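PDB 6JXG: beta-glucosidase from Chaetomella raphigera, which probably hydrolyses terminal, non-reducing beta-D-glucosyl residues, releasing beta-D-glucose in the breakdown of cellulose, as a secreted family 3 glycoside hydrolase. Local coordinates for residues E125-D130 with G135-N140; F186-K191 with N669-D674; S641-P646 with L675-T680. All blocks are in the same frame, centred on the assembly; numbering follows the deposited sequence.

Interaction 1 of 3, residues E125-D130 with G135-N140; sequences EGFSPD and GLAMSN
Leu136 O, the carbonyl just ahead of the Ala137 methyl that lies on the Phe127 ring, is gripped twice by Asn140: Asn140 N makes the ordinary helical bond, and Asn140 ND2 comes in from the opposite face of the carbonyl plane at 3.0 Å from Leu136 O. Across the contact the side chains meet through apolar atoms and sulfur. The CB of Ala137 sits over one face of the Phe127 ring in a CH-pi contact, 3.5 Å from the centroid and 15° off the ring normal, displaced toward the CG side so that Phe127 CG is only 3.4 Å from Ala137 CB. At the edge of the same ring, Met138 SD lies near the ring plane, 3.6 Å from Phe127 CD2, a Met-aromatic contact. Met138 can reach that edge because its chain folds at both chi2 and chi3 (-63° and -65°) instead of running straight out from the helix. Past Phe127 the loop is tied down by an ST turn, Asp130 N donating to Ser128 OG at 3.1 Å. Asp130 then N-caps helix 131-147 through Leu133 N, while its other carboxylate oxygen meets Arg560 and Tyr559. The loop after strand 105-106 thus folds back onto the helix it leads into, and with a methyl on its face and sulfur at its edge, the buried phenyl ring is held by shape and dispersion.

Interaction 2 of 3, residues F186-K191 with N669-D674; sequences FADAIK and NLRRKD
Asp188 overlaps the edge of the Arg671 guanidinium with its carboxylate, the two planes turned 64° apart. The direct link is a single salt-bridging hydrogen bond, Arg671 NH1 to Asp188 OD1 at 3.0 Å, on the syn side of OD1 but well out of the carboxylate plane, and bent, with an N-H...O angle of 147°. A water completes the pairing, donating to Asp188 OD2 and accepting from Arg671 NH2. On its other edge Arg671 grips Asp674 side-on with two nitrogens: Arg671 NE reaches Asp674 OD2 at 2.9 Å in a nearly straight bond, and Arg671 NH2 reaches Asp674 OD1 at 2.9 Å. Asp674 OD2 also takes the backbone N of Arg671, so the guanidinium is fixed in rotation before it faces Asp188. Lys673 arrives beside this pair fully extended, CG anti to its backbone N (chi1 -163°), and its NZ comes to 3.4 Å from Ala187 CB. A second water links Lys673 NZ to Asp188 OD1, and with two positive groups nearby Asp188 would be expected to stay ionised. Lys673 also makes a cation-pi contact with Trp184, at the start of helix 184-191. That helix belongs to the beta-alpha-beta crossover between parallel strands 151-157 and 196-199; the buried, partly water-bridged salt-bridge network joins the barrel-type N-terminal domain of a family 3 glycosidase to its fibronectin type III-like domain.

Interaction 3 of 3, residues S641-P646 with L675-T680; sequences SAPASP and LSYWDT
A chi1 of 69° tucks the Tyr677 ring back over its own backbone, and chi2 of 85° turns it so that one face meets Pro643. The proline's CD does the touching. It lies over that face 3.4 Å from the Tyr677 centroid and 18° off the normal, a CH-pi contact, displaced toward the rim so that Pro643 CD is 3.3 Å from Tyr677 CE1. Pro643 CG follows along the same flank, 3.7 Å from Tyr677 CD1. From the preceding residue, Ala642 CB comes in obliquely from the same side of the ring, out by the CD2-CE2 edge, 3.9 Å from Tyr677 CE2. Both pieces belong to the fibronectin type III-like domain: 641-646 is part of the loop between strands 628-637 and 649-658, neighbours in its four-stranded antiparallel sheet, and Tyr677 starts the short strand that pairs with 684-686. Within the loop, Ser645 OG bonds back to Pro643 O at 2.8 Å, approaching above the carbonyl plane. Arg176, on helix 175-182 of the N-terminal domain, touches both Pro643 and the Tyr677 side chain and also bonds to Ala644 O and Ser645 OG.

Overall arrangement
Interaction 1 closes early in the chain, within the N-terminal domain; interactions 2 and 3 then interleave, since 186-191 comes first, 641-646 next, and the continuous run 669-680 supplies the second half of both. The contact centres lie about 5, 17 and 26 Å from the centre of the chain. Interactions 1 and 2 have centres 12 Å apart and touch where helix 131-147 packs on helix 184-191, Gly135 against Asp188 and Met138 against Ala189. Interactions 2 and 3, centres 16 Å apart, meet through Leu670 and Leu675; 1 and 3 do not touch, their nearest atoms about 8 Å apart. The series runs from inside the N-terminal domain, through its junction at interaction 2, into the fibronectin type III-like domain.

Interaction 1 of 3, residues E125-D130 with G135-N140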
loop_
_atom_site.group_PDB
_atom_site.type_symbol
_atom_site.label_atom_id
_atom_site.label_comp_id
_atom_site.label_asym_id
_atom_site.label_seq_id
_atom_site.Cartn_x
_atom_site.Cartn_y
_atom_site.Cartn_z
ATOM N N GLU A 125 -4.432 -1.337 -2.417
ATOM C CA GLU A 125 -3.666 -2.283 -1.630
ATOM C C GLU A 125 -2.261 -1.789 -1.295
ATOM O O GLU A 125 -1.623 -2.263 -0.314
ATOM C CB GLU A 125 -3.474 -3.604 -2.402
ATOM C CG GLU A 125 -4.721 -4.353 -2.845
ATOM C CD GLU A 125 -4.489 -5.833 -3.061
ATOM O OE1 GLU A 125 -3.975 -6.535 -2.131
ATOM O OE2 GLU A 125 -4.857 -6.345 -4.147
ATOM N N GLY A 126 -1.782 -0.853 -2.115
ATOM C CA GLY A 126 -0.440 -0.335 -2.049
ATOM C C GLY A 126 -0.266 0.925 -1.205
ATOM O O GLY A 126 -1.085 1.241 -0.380
ATOM N N PHE A 127 0.873 1.607 -1.442
ATOM C CA PHE A 127 1.395 2.640 -0.576
ATOM C C PHE A 127 1.758 3.926 -1.331
ATOM O O PHE A 127 2.702 4.653 -0.973
ATOM C CB PHE A 127 2.641 2.129 0.174
ATOM C CG PHE A 127 2.344 1.131 1.261
ATOM C CD1 PHE A 127 1.259 1.317 2.176
ATOM C CD2 PHE A 127 3.233 0.089 1.481
ATOM C CE1 PHE A 127 1.072 0.431 3.226
ATOM C CE2 PHE A 127 3.020 -0.808 2.543
ATOM C CZ PHE A 127 1.971 -0.645 3.383
ATOM N N SER A 128 1.025 4.172 -2.401
ATOM C CA SER A 128 1.077 5.451 -3.199
ATOM C C SER A 128 2.017 5.449 -4.385
ATOM O O SER A 128 3.012 4.747 -4.411
ATOM C CB SER A 128 1.336 6.676 -2.339
ATOM O OG SER A 128 2.685 7.001 -2.251
ATOM N N PRO A 129 1.737 6.330 -5.362
ATOM C CA PRO A 129 2.634 6.531 -6.492
ATOM C C PRO A 129 3.838 7.436 -6.215
ATOM O O PRO A 129 4.612 7.717 -7.137
ATOM C CB PRO A 129 1.721 7.179 -7.570
ATOM C CG PRO A 129 0.720 7.902 -6.786
ATOM C CD PRO A 129 0.435 6.991 -5.592
ATOM N N ASP A 130 4.070 7.786 -4.948
ATOM C CA ASP A 130 5.323 8.389 -4.526
ATOM C C ASP A 130 6.287 7.349 -3.969
ATOM O O ASP A 130 5.999 6.663 -2.990
ATOM C CB ASP A 130 5.120 9.433 -3.445
ATOM C CG ASP A 130 6.421 10.104 -3.107
ATOM O OD1 ASP A 130 6.830 10.973 -3.946
ATOM O OD2 ASP A 130 7.053 9.728 -2.083
ATOM N N GLY A 135 8.108 3.475 -0.088
ATOM C CA GLY A 135 9.254 2.839 0.583
ATOM C C GLY A 135 9.267 2.897 2.111
ATOM O O GLY A 135 9.423 1.853 2.689
ATOM N N LEU A 136 8.997 4.049 2.740
ATOM C CA LEU A 136 8.868 4.133 4.200
ATOM C C LEU A 136 7.686 3.276 4.734
ATOM O O LEU A 136 7.800 2.633 5.787
ATOM C CB LEU A 136 8.745 5.584 4.708
ATOM C CG LEU A 136 10.079 6.259 5.135
ATOM C CD1 LEU A 136 10.815 5.624 6.320
ATOM C CD2 LEU A 136 11.003 6.300 3.970
ATOM N N ALA A 137 6.587 3.263 4.004
ATOM C CA ALA A 137 5.473 2.416 4.380
ATOM C C ALA A 137 5.837 0.910 4.284
ATOM O O ALA A 137 5.519 0.153 5.205
ATOM C CB ALA A 137 4.229 2.743 3.591
ATOM N N MET A 138 6.517 0.523 3.217
ATOM C CA MET A 138 6.988 -0.826 2.992
ATOM C C MET A 138 7.900 -1.268 4.134
ATOM O O MET A 138 7.645 -2.325 4.731
ATOM C CB MET A 138 7.723 -1.009 1.644
ATOM C CG MET A 138 6.883 -0.995 0.379
ATOM S SD MET A 138 5.689 -2.262 0.217
ATOM C CE MET A 138 6.753 -3.703 0.119
ATOM N N SER A 139 8.904 -0.438 4.476
ATOM C CA SER A 139 9.899 -0.841 5.463
ATOM C C SER A 139 9.290 -0.895 6.851
ATOM O O SER A 139 9.498 -1.888 7.592
ATOM C CB SER A 139 11.139 0.081 5.429
ATOM O OG SER A 139 10.771 1.394 5.732
ATOM N N ASN A 140 8.395 0.030 7.173
ATOM C CA ASN A 140 7.806 -0.025 8.498
ATOM C C ASN A 140 6.806 -1.187 8.606
ATOM O O ASN A 140 6.695 -1.786 9.653
ATOM C CB ASN A 140 7.130 1.305 8.884
ATOM C CG ASN A 140 8.108 2.287 9.432
ATOM O OD1 ASN A 140 8.512 2.200 10.597
ATOM N ND2 ASN A 140 8.522 3.223 8.593
#

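Interaction 2 of 3, residues F186-K191 with N669-D674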
loop_
_atom_site.group_PDB
_atom_site.type_symbol
_atom_site.label_atom_id
_atom_site.label_comp_id
_atom_site.label_asym_id
_atom_site.label_seq_id
_atom_site.Cartn_x
_atom_site.Cartn_y
_atom_site.Cartn_z
ATOM N N PHE A 186 10.739 -1.545 -3.671
ATOM C CA PHE A 186 11.283 -2.882 -3.492
ATOM C C PHE A 186 12.679 -2.852 -2.897
ATOM O O PHE A 186 13.037 -3.679 -2.032
ATOM C CB PHE A 186 11.274 -3.687 -4.787
ATOM C CG PHE A 186 9.921 -4.193 -5.163
ATOM C CD1 PHE A 186 9.414 -5.353 -4.591
ATOM C CD2 PHE A 186 9.140 -3.487 -6.078
ATOM C CE1 PHE A 186 8.189 -5.855 -4.937
ATOM C CE2 PHE A 186 7.903 -3.990 -6.446
ATOM C CZ PHE A 186 7.429 -5.221 -5.893
ATOM N N ALA A 187 13.466 -1.857 -3.275
ATOM C CA ALA A 187 14.816 -1.717 -2.664
ATOM C C ALA A 187 14.715 -1.427 -1.177
ATOM O O ALA A 187 15.438 -2.063 -0.359
ATOM C CB ALA A 187 15.628 -0.638 -3.401
ATOM N N ASP A 188 13.798 -0.530 -0.783
ATOM C CA ASP A 188 13.538 -0.276 0.677
ATOM C C ASP A 188 13.112 -1.575 1.395
ATOM O O ASP A 188 13.552 -1.905 2.495
ATOM C CB ASP A 188 12.475 0.808 0.916
ATOM C CG ASP A 188 13.043 2.247 0.888
ATOM O OD1 ASP A 188 14.238 2.477 0.480
ATOM O OD2 ASP A 188 12.314 3.110 1.355
ATOM N N ALA A 189 12.274 -2.335 0.735
ATOM C CA ALA A 189 11.801 -3.592 1.281
ATOM C C ALA A 189 12.923 -4.590 1.506
ATOM O O ALA A 189 13.021 -5.196 2.539
ATOM C CB ALA A 189 10.737 -4.158 0.402
ATOM N N ILE A 190 13.752 -4.779 0.518
ATOM C CA ILE A 190 14.943 -5.593 0.660
ATOM C C ILE A 190 15.908 -5.128 1.765
ATOM O O ILE A 190 16.376 -5.970 2.571
ATOM C CB ILE A 190 15.643 -5.705 -0.699
ATOM C CG1 ILE A 190 14.711 -6.456 -1.675
ATOM C CG2 ILE A 190 16.967 -6.399 -0.560
ATOM C CD1 ILE A 190 15.056 -6.427 -3.171
ATOM N N LYS A 191 16.227 -3.852 1.812
ATOM C CA LYS A 191 16.993 -3.257 2.940
ATOM C C LYS A 191 16.363 -3.545 4.287
ATOM O O LYS A 191 17.052 -3.805 5.260
ATOM C CB LYS A 191 17.112 -1.742 2.716
ATOM C CG LYS A 191 17.797 -0.972 3.851
ATOM C CD LYS A 191 19.309 -1.285 3.818
ATOM C CE LYS A 191 20.109 -0.548 4.933
ATOM N NZ LYS A 191 19.421 -0.509 6.239
ATOM N N ASN A 669 15.691 13.187 8.126
ATOM C CA ASN A 669 17.021 12.593 7.873
ATOM C C ASN A 669 17.139 12.025 6.464
ATOM O O ASN A 669 16.289 11.214 6.021
ATOM C CB ASN A 669 17.283 11.531 8.929
ATOM C CG ASN A 669 17.326 12.107 10.316
ATOM O OD1 ASN A 669 18.050 13.089 10.574
ATOM N ND2 ASN A 669 16.532 11.542 11.218
ATOM N N LEU A 670 18.145 12.500 5.742
ATOM C CA LEU A 670 18.320 12.191 4.351
ATOM C C LEU A 670 19.404 11.134 4.145
ATOM O O LEU A 670 20.550 11.247 4.664
ATOM C CB LEU A 670 18.682 13.442 3.535
ATOM C CG LEU A 670 17.599 14.491 3.474
ATOM C CD1 LEU A 670 18.200 15.834 3.010
ATOM C CD2 LEU A 670 16.516 14.042 2.498
ATOM N N ARG A 671 19.024 10.084 3.441
ATOM C CA ARG A 671 19.982 9.059 3.041
ATOM C C ARG A 671 20.748 9.557 1.822
ATOM O O ARG A 671 20.246 10.368 1.056
ATOM C CB ARG A 671 19.232 7.766 2.675
ATOM C CG ARG A 671 18.493 7.093 3.827
ATOM C CD ARG A 671 17.548 6.044 3.308
ATOM N NE ARG A 671 16.527 6.641 2.421
ATOM C CZ ARG A 671 15.570 5.916 1.871
ATOM N NH1 ARG A 671 15.461 4.611 2.131
ATOM N NH2 ARG A 671 14.748 6.484 1.038
ATOM N N ARG A 672 21.922 9.035 1.578
ATOM C CA ARG A 672 22.613 9.364 0.358
ATOM C C ARG A 672 21.749 9.131 -0.865
ATOM O O ARG A 672 21.747 9.924 -1.802
ATOM C CB ARG A 672 23.946 8.530 0.268
ATOM C CG ARG A 672 24.706 8.740 -1.027
ATOM C CD ARG A 672 26.251 8.456 -0.981
ATOM N NE ARG A 672 26.606 7.826 0.246
ATOM C CZ ARG A 672 27.368 8.255 1.231
ATOM N NH1 ARG A 672 28.092 9.342 1.220
ATOM N NH2 ARG A 672 27.420 7.474 2.267
ATOM N N LYS A 673 21.007 8.005 -0.885
ATOM C CA LYS A 673 20.109 7.671 -1.993
ATOM C C LYS A 673 19.064 8.751 -2.236
ATOM O O LYS A 673 18.650 8.952 -3.352
ATOM C CB LYS A 673 19.397 6.325 -1.732
ATOM C CG LYS A 673 18.794 5.770 -2.996
ATOM C CD LYS A 673 18.151 4.376 -2.746
ATOM C CE LYS A 673 17.664 3.735 -4.019
ATOM N NZ LYS A 673 17.019 2.396 -3.841
ATOM N N ASP A 674 18.649 9.423 -1.183
ATOM C CA ASP A 674 17.589 10.425 -1.289
ATOM C C ASP A 674 18.053 11.649 -2.084
ATOM O O ASP A 674 17.213 12.410 -2.595
ATOM C CB ASP A 674 17.141 10.844 0.105
ATOM C CG ASP A 674 16.403 9.741 0.833
ATOM O OD1 ASP A 674 15.656 9.052 0.103
ATOM O OD2 ASP A 674 16.599 9.554 2.086
HETATM O O HOH W 1 11.991 5.569 0.665
HETATM O O HOH W 2 14.982 2.695 -2.079
#

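Interaction 3 of 3, residues S641-P646 with L675-T680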
loop_
_atom_site.group_PDB
_atom_site.type_symbol
_atom_site.label_atom_id
_atom_site.label_comp_id
_atom_site.label_asym_id
_atom_site.label_seq_id
_atom_site.Cartn_x
_atom_site.Cartn_y
_atom_site.Cartn_z
ATOM N N SER A 641 23.409 20.110 -12.561
ATOM C CA SER A 641 24.357 19.016 -12.932
ATOM C C SER A 641 23.696 17.651 -13.203
ATOM O O SER A 641 24.195 16.872 -13.995
ATOM C CB SER A 641 25.490 18.856 -11.915
ATOM O OG SER A 641 25.033 18.590 -10.604
ATOM N N ALA A 642 22.509 17.431 -12.631
ATOM C CA ALA A 642 21.738 16.184 -12.791
ATOM C C ALA A 642 20.889 16.190 -14.033
ATOM O O ALA A 642 20.483 17.250 -14.454
ATOM C CB ALA A 642 20.830 16.015 -11.564
ATOM N N PRO A 643 20.541 14.998 -14.592
ATOM C CA PRO A 643 19.690 14.973 -15.716
ATOM C C PRO A 643 18.316 15.514 -15.377
ATOM O O PRO A 643 18.022 15.669 -14.225
ATOM C CB PRO A 643 19.666 13.473 -16.108
ATOM C CG PRO A 643 19.888 12.763 -14.844
ATOM C CD PRO A 643 20.891 13.637 -14.154
ATOM N N ALA A 644 17.511 15.832 -16.379
ATOM C CA ALA A 644 16.214 16.435 -16.147
ATOM C C ALA A 644 15.285 15.523 -15.324
ATOM O O ALA A 644 15.122 14.324 -15.569
ATOM C CB ALA A 644 15.585 16.823 -17.439
ATOM N N SER A 645 14.712 16.098 -14.290
ATOM C CA SER A 645 14.036 15.305 -13.248
ATOM C C SER A 645 12.756 16.039 -12.809
ATOM O O SER A 645 12.589 17.227 -13.132
ATOM C CB SER A 645 14.946 15.167 -12.038
ATOM O OG SER A 645 16.223 14.699 -12.363
ATOM N N PRO A 646 11.889 15.358 -12.051
ATOM C CA PRO A 646 10.784 16.162 -11.501
ATOM C C PRO A 646 11.342 17.329 -10.716
ATOM O O PRO A 646 12.405 17.189 -10.006
ATOM C CB PRO A 646 10.055 15.203 -10.584
ATOM C CG PRO A 646 10.471 13.807 -11.050
ATOM C CD PRO A 646 11.915 14.000 -11.481
ATOM N N LEU A 675 19.375 11.786 -2.180
ATOM C CA LEU A 675 20.038 12.878 -2.865
ATOM C C LEU A 675 20.745 12.439 -4.132
ATOM O O LEU A 675 21.550 13.204 -4.685
ATOM C CB LEU A 675 21.060 13.535 -1.936
ATOM C CG LEU A 675 20.467 14.112 -0.658
ATOM C CD1 LEU A 675 21.578 14.491 0.295
ATOM C CD2 LEU A 675 19.571 15.309 -0.920
ATOM N N SER A 676 20.328 11.304 -4.689
ATOM C CA SER A 676 20.956 10.713 -5.856
ATOM C C SER A 676 19.997 10.546 -7.000
ATOM O O SER A 676 18.736 10.723 -6.891
ATOM C CB SER A 676 21.495 9.323 -5.501
ATOM O OG SER A 676 22.459 9.429 -4.486
ATOM N N TYR A 677 20.574 10.173 -8.105
ATOM C CA TYR A 677 19.804 9.811 -9.291
ATOM C C TYR A 677 20.496 8.648 -9.951
ATOM O O TYR A 677 21.735 8.454 -9.759
ATOM C CB TYR A 677 19.630 10.999 -10.241
ATOM C CG TYR A 677 20.937 11.436 -10.931
ATOM C CD1 TYR A 677 21.375 10.828 -12.101
ATOM C CD2 TYR A 677 21.738 12.376 -10.346
ATOM C CE1 TYR A 677 22.561 11.194 -12.717
ATOM C CE2 TYR A 677 22.935 12.778 -10.947
ATOM C CZ TYR A 677 23.343 12.199 -12.118
ATOM O OH TYR A 677 24.540 12.636 -12.655
ATOM N N TRP A 678 19.740 7.898 -10.738
ATOM C CA TRP A 678 20.282 6.799 -11.521
ATOM C C TRP A 678 20.813 7.268 -12.891
ATOM O O TRP A 678 20.040 7.772 -13.726
ATOM C CB TRP A 678 19.235 5.718 -11.768
ATOM C CG TRP A 678 19.784 4.540 -12.471
ATOM C CD1 TRP A 678 19.736 4.328 -13.805
ATOM C CD2 TRP A 678 20.504 3.396 -11.916
ATOM N NE1 TRP A 678 20.297 3.097 -14.131
ATOM C CE2 TRP A 678 20.788 2.520 -12.992
ATOM C CE3 TRP A 678 20.872 3.004 -10.627
ATOM C CZ2 TRP A 678 21.494 1.322 -12.835
ATOM C CZ3 TRP A 678 21.548 1.799 -10.457
ATOM C CH2 TRP A 678 21.839 0.940 -11.580
ATOM N N ASP A 679 22.118 7.075 -13.069
ATOM C CA ASP A 679 22.845 7.429 -14.264
ATOM C C ASP A 679 22.956 6.201 -15.166
ATOM O O ASP A 679 23.652 5.187 -14.813
ATOM C CB ASP A 679 24.254 7.884 -13.894
ATOM C CG ASP A 679 25.042 8.357 -15.138
ATOM O OD1 ASP A 679 24.479 9.068 -15.952
ATOM O OD2 ASP A 679 26.153 7.897 -15.324
ATOM N N THR A 680 22.232 6.253 -16.271
ATOM C CA THR A 680 22.161 5.125 -17.158
ATOM C C THR A 680 23.515 4.952 -17.794
ATOM O O THR A 680 23.879 3.852 -18.069
ATOM C CB THR A 680 21.111 5.305 -18.273
ATOM O OG1 THR A 680 21.398 6.502 -19.004
ATOM C CG2 THR A 680 19.687 5.417 -17.712
#